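Local coordinates for IMC sub-compartment protein ISP1 (Toxoplasma gondii, PDB 4CHM) that probably supports daughter-cell formation during parasite replication, acting as a pleckstrin-homology-fold component of the inner membrane complex, at residues S50-E54 with D55-V59; D117-K120 with K121-A124. All blocks are in the same frame, centred on the assembly; numbering follows the deposited sequence.

Contact 1 (S50-E54 with D55-V59). With SO4 (sulfate ion), chain F.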
ATOM      1  N   SER A  50       2.224   9.086  -4.268  1.00 22.32           N
ATOM      2  CA  SER A  50       2.453  10.011  -3.196  1.00 18.91           C
ATOM      3  C   SER A  50       1.696   9.583  -1.962  1.00 18.43           C
ATOM      4  O   SER A  50       0.600   8.999  -2.048  1.00 17.27           O
ATOM      5  CB  SER A  50       2.048  11.420  -3.611  1.00 17.51           C
ATOM      6  OG  SER A  50       0.686  11.450  -3.995  1.00 21.17           O
ATOM      7  N   ILE A  51       2.263   9.941  -0.811  1.00 18.35           N
ATOM      8  CA  ILE A  51       1.642   9.757   0.480  1.00 18.05           C
ATOM      9  C   ILE A  51       1.689  11.120   1.188  1.00 19.07           C
ATOM     10  O   ILE A  51       2.762  11.685   1.408  1.00 17.93           O
ATOM     11  CB  ILE A  51       2.434   8.745   1.314  1.00 18.30           C
ATOM     12  CG1 ILE A  51       2.516   7.395   0.566  1.00 18.93           C
ATOM     13  CG2 ILE A  51       1.802   8.574   2.684  1.00 19.70           C
ATOM     14  CD1 ILE A  51       3.446   6.399   1.220  1.00 20.33           C
ATOM     15  N   SER A  52       0.535  11.623   1.557  1.00 18.32           N
ATOM     16  CA  SER A  52       0.417  12.974   2.082  1.00 19.05           C
ATOM     17  C   SER A  52      -0.196  12.881   3.435  1.00 20.06           C
ATOM     18  O   SER A  52      -1.320  12.424   3.549  1.00 23.42           O
ATOM     19  CB  SER A  52      -0.506  13.792   1.171  1.00 16.49           C
ATOM     20  OG  SER A  52      -0.674  15.100   1.676  1.00 17.48           O
ATOM     21  N   CYS A  53       0.536  13.317   4.470  1.00 20.16           N
ATOM     22  CA  CYS A  53       0.056  13.251   5.854  1.00 22.79           C
ATOM     23  C   CYS A  53       0.484  14.500   6.615  1.00 21.99           C
ATOM     24  O   CYS A  53       1.614  14.937   6.492  1.00 20.45           O
ATOM     25  CB  CYS A  53       0.654  12.046   6.596  1.00 22.21           C
ATOM     26  SG  CYS A  53       1.015  10.598   5.581  1.00 22.06           S
ATOM     27  N   GLU A  54      -0.434  15.065   7.381  1.00 19.94           N
ATOM     28  CA  GLU A  54      -0.137  16.230   8.189  1.00 23.90           C
ATOM     29  C   GLU A  54       0.677  17.265   7.397  1.00 26.79           C
ATOM     30  O   GLU A  54       1.744  17.738   7.847  1.00 25.95           O
ATOM     31  CB  GLU A  54       0.557  15.802   9.502  1.00 24.50           C
ATOM     32  CG  GLU A  54      -0.419  15.048  10.421  1.00 26.27           C
ATOM     33  CD  GLU A  54       0.238  14.362  11.612  1.00 28.68           C
ATOM     34  OE1 GLU A  54       1.453  14.537  11.823  1.00 29.91           O
ATOM     35  OE2 GLU A  54      -0.478  13.611  12.322  1.00 29.77           O
ATOM     36  N   ASP A  55       0.175  17.636   6.236  1.00 22.09           N
ATOM     37  CA  ASP A  55       0.702  18.711   5.420  1.00 26.24           C
ATOM     38  C   ASP A  55       2.056  18.441   4.768  1.00 25.99           C
ATOM     39  O   ASP A  55       2.679  19.305   4.258  1.00 27.39           O
ATOM     40  CB  ASP A  55       0.680  20.061   6.152  1.00 25.55           C
ATOM     41  CG  ASP A  55      -0.725  20.513   6.536  1.00 27.75           C
ATOM     42  OD1 ASP A  55      -1.716  19.978   6.046  1.00 25.15           O
ATOM     43  OD2 ASP A  55      -0.808  21.422   7.326  1.00 26.17           O
ATOM     44  N   LYS A  56       2.463  17.204   4.786  1.00 26.75           N
ATOM     45  CA  LYS A  56       3.696  16.785   4.187  1.00 28.45           C
ATOM     46  C   LYS A  56       3.473  15.695   3.140  1.00 26.16           C
ATOM     47  O   LYS A  56       2.794  14.760   3.360  1.00 23.33           O
ATOM     48  CB  LYS A  56       4.629  16.286   5.279  1.00 29.04           C
ATOM     49  CG  LYS A  56       5.295  17.363   6.087  1.00 36.83           C
ATOM     50  CD  LYS A  56       5.781  16.883   7.441  1.00 42.62           C
ATOM     51  CE  LYS A  56       6.806  15.758   7.321  1.00 51.69           C
ATOM     52  NZ  LYS A  56       8.179  16.015   7.867  1.00 46.70           N
ATOM     53  N   VAL A  57       4.078  15.857   1.998  1.00 27.11           N
ATOM     54  CA  VAL A  57       3.944  14.925   0.903  1.00 29.25           C
ATOM     55  C   VAL A  57       5.254  14.211   0.571  1.00 30.03           C
ATOM     56  O   VAL A  57       6.277  14.844   0.427  1.00 23.77           O
ATOM     57  CB  VAL A  57       3.440  15.678  -0.316  1.00 31.75           C
ATOM     58  CG1 VAL A  57       3.428  14.824  -1.549  1.00 28.92           C
ATOM     59  CG2 VAL A  57       2.072  16.225  -0.031  1.00 31.33           C
ATOM     60  N   ARG A  58       5.196  12.896   0.484  1.00 26.43           N
ATOM     61  CA  ARG A  58       6.315  12.093   0.053  1.00 28.99           C
ATOM     62  C   ARG A  58       6.011  11.418  -1.253  1.00 25.92           C
ATOM     63  O   ARG A  58       5.014  10.777  -1.387  1.00 26.55           O
ATOM     64  CB  ARG A  58       6.732  11.065   1.092  1.00 30.49           C
ATOM     65  CG  ARG A  58       7.859  10.169   0.652  1.00 30.25           C
ATOM     66  CD  ARG A  58       8.460   9.390   1.793  1.00 34.82           C
ATOM     67  NE  ARG A  58       9.602   8.623   1.366  1.00 36.79           N
ATOM     68  CZ  ARG A  58      10.441   7.970   2.150  1.00 35.35           C
ATOM     69  NH1 ARG A  58      10.301   7.952   3.440  1.00 32.83           N
ATOM     70  NH2 ARG A  58      11.436   7.333   1.615  1.00 33.48           N
ATOM     71  N   VAL A  59       6.915  11.550  -2.193  1.00 25.94           N
ATOM     72  CA  VAL A  59       6.757  10.983  -3.499  1.00 26.78           C
ATOM     73  C   VAL A  59       7.660   9.756  -3.669  1.00 28.97           C
ATOM     74  O   VAL A  59       8.843   9.848  -3.521  1.00 29.31           O
ATOM     75  CB  VAL A  59       7.018  12.023  -4.612  1.00 29.80           C
ATOM     76  CG1 VAL A  59       7.102  11.371  -5.967  1.00 25.72           C
ATOM     77  CG2 VAL A  59       5.963  13.112  -4.642  1.00 29.98           C
TER
HETATM   78  S   SO4 F1180      13.705   6.267   4.174  1.00 36.99           S
HETATM   79  O1  SO4 F1180      14.117   5.191   5.118  1.00 38.12           O
HETATM   80  O2  SO4 F1180      14.876   7.071   3.806  1.00 44.02           O
HETATM   81  O3  SO4 F1180      12.701   7.128   4.861  1.00 38.79           O
HETATM   82  O4  SO4 F1180      13.143   5.665   2.925  1.00 35.59           O
HETATM   83  O   HOH W   1      -1.185  16.305   3.999  1.00 15.51           O

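Contact 2 (D117-K120 with K121-A124). With SO4 (sulfate ion), chain E.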
ATOM      1  N   ASP A 117      -2.145  -6.573  -6.255  1.00 22.54           N
ATOM      2  CA  ASP A 117      -2.318  -6.875  -7.670  1.00 24.33           C
ATOM      3  C   ASP A 117      -2.160  -5.681  -8.585  1.00 27.83           C
ATOM      4  O   ASP A 117      -1.476  -5.763  -9.558  1.00 28.36           O
ATOM      5  CB  ASP A 117      -3.683  -7.470  -7.906  1.00 26.80           C
ATOM      6  CG  ASP A 117      -3.866  -8.771  -7.208  1.00 29.43           C
ATOM      7  OD1 ASP A 117      -2.988  -9.615  -7.297  1.00 32.60           O
ATOM      8  OD2 ASP A 117      -4.872  -8.943  -6.563  1.00 30.32           O
ATOM      9  N   LEU A 118      -2.766  -4.562  -8.245  1.00 24.45           N
ATOM     10  CA  LEU A 118      -2.666  -3.370  -9.054  1.00 24.45           C
ATOM     11  C   LEU A 118      -1.234  -2.850  -9.169  1.00 26.79           C
ATOM     12  O   LEU A 118      -0.825  -2.428 -10.214  1.00 25.06           O
ATOM     13  CB  LEU A 118      -3.564  -2.272  -8.495  1.00 24.01           C
ATOM     14  CG  LEU A 118      -3.530  -0.939  -9.225  1.00 27.29           C
ATOM     15  CD1 LEU A 118      -4.015  -1.076 -10.646  1.00 24.10           C
ATOM     16  CD2 LEU A 118      -4.280   0.144  -8.489  1.00 25.19           C
ATOM     17  N   LEU A 119      -0.503  -2.863  -8.076  1.00 25.60           N
ATOM     18  CA  LEU A 119       0.864  -2.405  -8.066  1.00 27.51           C
ATOM     19  C   LEU A 119       1.743  -3.283  -8.937  1.00 31.58           C
ATOM     20  O   LEU A 119       2.592  -2.820  -9.647  1.00 32.10           O
ATOM     21  CB  LEU A 119       1.383  -2.347  -6.659  1.00 31.91           C
ATOM     22  CG  LEU A 119       1.914  -1.011  -6.213  1.00 36.43           C
ATOM     23  CD1 LEU A 119       3.333  -0.853  -6.658  1.00 42.42           C
ATOM     24  CD2 LEU A 119       1.080   0.152  -6.673  1.00 38.26           C
ATOM     25  N   LYS A 120       1.492  -4.570  -8.878  1.00 34.24           N
ATOM     26  CA  LYS A 120       2.168  -5.489  -9.724  1.00 35.50           C
ATOM     27  C   LYS A 120       1.860  -5.155 -11.174  1.00 35.64           C
ATOM     28  O   LYS A 120       2.750  -5.150 -11.971  1.00 36.26           O
ATOM     29  CB  LYS A 120       1.761  -6.918  -9.376  1.00 39.20           C
ATOM     30  CG  LYS A 120       2.686  -7.517  -8.336  1.00 46.14           C
ATOM     31  CD  LYS A 120       2.288  -8.877  -7.808  1.00 45.22           C
ATOM     32  CE  LYS A 120       2.968  -9.078  -6.469  1.00 41.27           C
ATOM     33  NZ  LYS A 120       3.353 -10.468  -6.122  1.00 40.82           N
ATOM     34  N   LYS A 121       0.609  -4.864 -11.482  1.00 38.52           N
ATOM     35  CA  LYS A 121       0.245  -4.550 -12.838  1.00 41.92           C
ATOM     36  C   LYS A 121       0.940  -3.283 -13.326  1.00 40.42           C
ATOM     37  O   LYS A 121       1.527  -3.299 -14.362  1.00 46.52           O
ATOM     38  CB  LYS A 121      -1.272  -4.434 -12.971  1.00 45.74           C
ATOM     39  CG  LYS A 121      -1.955  -5.685 -13.506  1.00 53.46           C
ATOM     40  CD  LYS A 121      -3.473  -5.685 -13.324  1.00 62.65           C
ATOM     41  CE  LYS A 121      -4.215  -5.635 -14.659  1.00 57.93           C
ATOM     42  NZ  LYS A 121      -5.317  -6.640 -14.751  1.00 53.28           N
ATOM     43  N   LEU A 122       0.958  -2.227 -12.537  1.00 39.82           N
ATOM     44  CA  LEU A 122       1.630  -0.996 -12.937  1.00 44.37           C
ATOM     45  C   LEU A 122       3.127  -1.186 -13.129  1.00 49.31           C
ATOM     46  O   LEU A 122       3.715  -0.689 -14.068  1.00 52.87           O
ATOM     47  CB  LEU A 122       1.404   0.083 -11.903  1.00 39.80           C
ATOM     48  CG  LEU A 122      -0.025   0.511 -11.665  1.00 36.96           C
ATOM     49  CD1 LEU A 122      -0.079   1.386 -10.451  1.00 39.75           C
ATOM     50  CD2 LEU A 122      -0.540   1.249 -12.869  1.00 37.49           C
ATOM     51  N   LYS A 123       3.730  -1.924 -12.221  1.00 48.69           N
ATOM     52  CA  LYS A 123       5.160  -2.291 -12.295  1.00 48.60           C
ATOM     53  C   LYS A 123       5.479  -3.139 -13.532  1.00 56.53           C
ATOM     54  O   LYS A 123       6.432  -2.855 -14.251  1.00 61.26           O
ATOM     55  CB  LYS A 123       5.618  -3.024 -11.024  1.00 44.14           C
ATOM     56  CG  LYS A 123       6.037  -2.092  -9.886  1.00 47.97           C
ATOM     57  CD  LYS A 123       6.781  -2.832  -8.779  1.00 42.81           C
ATOM     58  CE  LYS A 123       8.265  -2.986  -9.104  1.00 46.19           C
ATOM     59  NZ  LYS A 123       8.934  -1.668  -9.386  1.00 46.95           N
ATOM     60  N   ALA A 124       4.670  -4.171 -13.779  1.00 57.71           N
ATOM     61  CA  ALA A 124       4.914  -5.098 -14.896  1.00 57.28           C
ATOM     62  C   ALA A 124       4.663  -4.475 -16.293  1.00 59.28           C
ATOM     63  O   ALA A 124       5.215  -4.940 -17.298  1.00 58.49           O
ATOM     64  CB  ALA A 124       4.103  -6.378 -14.714  1.00 52.53           C
TER
HETATM   65  S   SO4 E1179       4.863 -12.632  -3.132  1.00 29.35           S
HETATM   66  O1  SO4 E1179       4.343 -14.008  -3.329  1.00 35.93           O
HETATM   67  O2  SO4 E1179       5.368 -12.511  -1.775  1.00 37.15           O
HETATM   68  O3  SO4 E1179       3.765 -11.656  -3.357  1.00 36.44           O
HETATM   69  O4  SO4 E1179       5.926 -12.356  -4.092  1.00 36.88           O

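Contact 1 (S50-E54 with D55-V59)
C53 and K56 close a two-residue beta hairpin: a type I' turn runs from one to the other, with E54 and D55 at its tip, both at positive phi. Across it C53 N donates to K56 O at 2.9 Å. The return bond, K56 N to C53 O at 3.0 Å, is less regular: the donor sits 52° out of the plane of the C53 carbonyl. The next hydrogen-bonded pair is I51 with R58: I51 N reaches R58 O at 2.9 Å, and R58 N answers to I51 O. On the other face S52 and V57 form a non-hydrogen-bonded pair. S52 OG lies anti to its own N (chi1 178°), against the CG2 branch of V57 at 3.4 Å. The same hydroxyl shares a water with D55 N, bridging strand and turn. R58 runs out extended and offers its guanidinium edge to a sulfate, probably from the crystallisation liquor: NH1 meets O3 at 2.9 Å and NH2 meets O4 at 2.7 Å, while S98 and N100 bind the same ion. Strand 56-61 is one of the sheet's two outermost; 48-53 pairs onward with 35-43, where C53 is disulfide-bonded to C38, and I51 packs on I102 and L104 of strand 101-105.

Contact 2 (D117-K120 with K121-A124)
L118 and L119 meet L122 one turn further along the C-terminal helix, 109-125, the helix that follows the last strand of the pleckstrin homology fold. Four successive i to i+4 backbone bonds of a regular alpha helix carry this piece: K121 N to D117 O, L122 N to L118 O at 2.9 Å, K123 N to L119 O, and A124 N to K120 O at 2.8 Å.

The tight side is leucine. L122 sends CG back beside its own N (chi1 -62°), which lays that carbon 3.4 Å from L118 O and brings the CD1 methyl against both neighbours. CD1 touches L119 CD2 at 4.1 Å, the two side chains crossing at a slant, and sits 4.3 Å from L118 CG. L118 is buried under helix 10-22, against I13, H17 and L20, while L122 leans on L62. D117 also reaches that helix through I13.

The loose side is best seen at K121, which keeps CB 3.4 Å from L118 O, but whose chain then bends at chi3 and chi4 and leads away from the helix, exposed. K123 is the exception among the lysines. It starts similarly, with CB 3.3 Å from L119 O, yet its polar end is held: NZ donates to the backbone oxygens of L62, just after strand 56-61, and I65, at the start of strand 65-69. K120 heads elsewhere, its chain largely stretched out before a bend at chi4, toward a sulfate probably taken from the crystallisation liquor, which H70 and Q74 also bind; there K120 NZ donates to sulfate O3 at 3.0 Å.

How the contacts relate
From the N terminus, helix 10-22 and strands 24-29 and 35-43 come first; contact 1 then closes the tight reversal between strands 48-53 and 56-61. Strand 65-69, helix 72-76 and strands 90-95 and 101-105 follow before contact 2, which spans successive turns of the last helix and closes no loop. The two are in series, neither nested nor crossed, with centres 22 Å apart and nearest atoms about 9 Å apart. Contact 1 forms one edge of the antiparallel sheet, whereas contact 2 belongs to the helix packed on helix 10-22. The chain leaving the hairpin passes along the C-terminal helix on its way to strand 65-69, which brings the two regions together.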